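Local coordinates for protein heme oxygenase (Leptospira interrogans, PDB 5KZL) that probably catalyses the oxygen-dependent breakdown of bound heme to biliverdin, releasing iron and carbon monoxide, as other members of the heme oxygenase family do, at residues Gln102-Val105 with Ala106-Asp109. The protein carries 1 engineered substitution. Sequence-based numbering, arbitrary orientation.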
ATOM      1  N   GLN A 102      16.729   9.351   4.089  1.00 23.50           N
ATOM      2  CA  GLN A 102      16.956   7.897   4.139  1.00 21.39           C
ATOM      3  C   GLN A 102      15.805   7.182   4.873  1.00 19.28           C
ATOM      4  O   GLN A 102      15.188   7.810   5.731  1.00 17.48           O
ATOM      5  CB  GLN A 102      18.298   7.584   4.830  1.00 22.74           C
ATOM      6  CG  GLN A 102      19.503   8.091   4.041  1.00 47.36           C
ATOM      7  CD  GLN A 102      20.791   7.348   4.317  1.00 77.42           C
ATOM      8  OE1 GLN A 102      20.876   6.464   5.181  1.00 74.40           O
ATOM      9  NE2 GLN A 102      21.835   7.699   3.576  1.00 72.82           N
ATOM     10  N   PRO A 103      15.490   5.893   4.565  1.00 13.45           N
ATOM     11  CA  PRO A 103      14.345   5.237   5.241  1.00 11.60           C
ATOM     12  C   PRO A 103      14.445   5.144   6.762  1.00 13.83           C
ATOM     13  O   PRO A 103      15.493   4.809   7.318  1.00 13.44           O
ATOM     14  CB  PRO A 103      14.296   3.844   4.610  1.00 13.36           C
ATOM     15  CG  PRO A 103      15.616   3.637   3.975  1.00 18.90           C
ATOM     16  CD  PRO A 103      16.083   5.000   3.545  1.00 14.49           C
ATOM     17  N   SER A 104      13.338   5.449   7.441  1.00 10.83           N
ATOM     18  CA  SER A 104      13.221   5.357   8.891  1.00 10.46           C
ATOM     19  C   SER A 104      13.421   3.888   9.341  1.00 14.24           C
ATOM     20  O   SER A 104      13.370   2.979   8.502  1.00 12.50           O
ATOM     21  CB  SER A 104      11.841   5.833   9.325  1.00 12.59           C
ATOM     22  OG  SER A 104      10.864   4.840   9.043  1.00 12.07           O
ATOM     23  N   VAL A 105      13.628   3.664  10.659  1.00 11.61           N
ATOM     24  CA  VAL A 105      13.775   2.334  11.260  1.00 12.64           C
ATOM     25  C   VAL A 105      12.588   1.399  10.855  1.00 14.22           C
ATOM     26  O   VAL A 105      12.817   0.295  10.345  1.00 10.68           O
ATOM     27  CB  VAL A 105      13.963   2.448  12.809  1.00 17.65           C
ATOM     28  CG1 VAL A 105      13.758   1.105  13.510  1.00 18.21           C
ATOM     29  CG2 VAL A 105      15.340   3.017  13.145  1.00 17.90           C
ATOM     30  N   ALA A 106      11.339   1.851  11.071  1.00 11.81           N
ATOM     31  CA  ALA A 106      10.145   1.058  10.750  1.00 11.20           C
ATOM     32  C   ALA A 106      10.021   0.827   9.247  1.00 12.39           C
ATOM     33  O   ALA A 106       9.555  -0.237   8.856  1.00 10.59           O
ATOM     34  CB  ALA A 106       8.891   1.730  11.278  1.00 12.06           C
ATOM     35  N   THR A 107      10.473   1.801   8.410  1.00  8.26           N
ATOM     36  CA  THR A 107      10.443   1.675   6.950  1.00  7.70           C
ATOM     37  C   THR A 107      11.433   0.569   6.525  1.00  9.77           C
ATOM     38  O   THR A 107      11.086  -0.278   5.706  1.00  9.11           O
ATOM     39  CB  THR A 107      10.709   3.023   6.270  1.00 10.17           C
ATOM     40  OG1 THR A 107       9.670   3.933   6.641  1.00  9.89           O
ATOM     41  CG2 THR A 107      10.764   2.912   4.739  1.00  7.79           C
ATOM     42  N   GLN A 108      12.642   0.579   7.102  1.00  7.01           N
ATOM     43  CA  GLN A 108      13.690  -0.427   6.848  1.00  7.73           C
ATOM     44  C   GLN A 108      13.250  -1.861   7.189  1.00 12.48           C
ATOM     45  O   GLN A 108      13.589  -2.798   6.462  1.00 13.29           O
ATOM     46  CB  GLN A 108      14.963  -0.071   7.648  1.00  8.59           C
ATOM     47  CG  GLN A 108      15.751   1.094   7.064  1.00 10.67           C
ATOM     48  CD  GLN A 108      16.918   1.430   7.960  1.00 29.87           C
ATOM     49  OE1 GLN A 108      17.671   0.548   8.382  1.00 24.88           O
ATOM     50  NE2 GLN A 108      17.077   2.708   8.302  1.00 21.53           N
ATOM     51  N   ASP A 109      12.514  -2.032   8.297  1.00 10.85           N
ATOM     52  CA  ASP A 109      12.043  -3.346   8.702  1.00  9.86           C
ATOM     53  C   ASP A 109      10.977  -3.854   7.751  1.00 11.16           C
ATOM     54  O   ASP A 109      10.930  -5.052   7.461  1.00 10.99           O
ATOM     55  CB  ASP A 109      11.549  -3.316  10.142  1.00 11.89           C
ATOM     56  CG  ASP A 109      12.670  -3.078  11.153  1.00 18.45           C
ATOM     57  OD1 ASP A 109      13.868  -3.239  10.779  1.00 21.86           O
ATOM     58  OD2 ASP A 109      12.360  -2.760  12.305  1.00 18.46           O
TER
HETATM   59  O   HOH W   1      11.043   6.459   5.810  1.00 12.71           O
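Ser104 turns its hydroxyl toward the first turn of the helix that starts at Val105, and OG accepts the backbone N-H of Thr107 at 3.1 Å (OG to N), a capping bond. A short side chain suits this place: with chi1 at 76°, OG sits between its own backbone N and carbonyl carbon, facing an amide that has no earlier turn to bond with. Thr107 OG1 lies 2.8 Å from Ser104 OG, but a water is also within its reach, so the direction of this contact is not settled. That water accepts from Ser104 N and lies 3.0 Å from Thr107 OG1. One carboxylate oxygen of Glu211, OE1, bonds Ser104 OG and the other, OE2, Ala106 N; the group, presumably ionised, stands at the N-terminal end of the helix, where the dipole would favour its charge.

This is the N-cap of helix 105-120 in the all-helical heme oxygenase fold, at the surface; it resembles a capping box whose return link, from the Thr107 hydroxyl to the Ser104 amide, runs through water. The regular backbone bonds begin here: Gln108 N gives to Ser104 O at 2.9 Å, and Asp109 N to Val105 O.

Gln108 is long enough to reach back beyond the cap. With CG anti to its carbonyl carbon and the chain extended beyond, it carries NE2 to Pro103 O at 2.8 Å, nearly straight at 173°; the oxygen lies in the amide plane, whereas the donor is tilted 33° from the carbonyl plane.

Pro103 offers a nonpolar ring: CB meets Thr107 CG2 at 3.7 Å, and the ring crosses the Gln108 chain at about a right angle. Threonine thus serves both sides, hydroxyl to cap and water, methyl to proline. Pro103 and Thr107 also pack on Tyr53 of helix 41-64, and Ala106 touches Ile208 of helix 188-210.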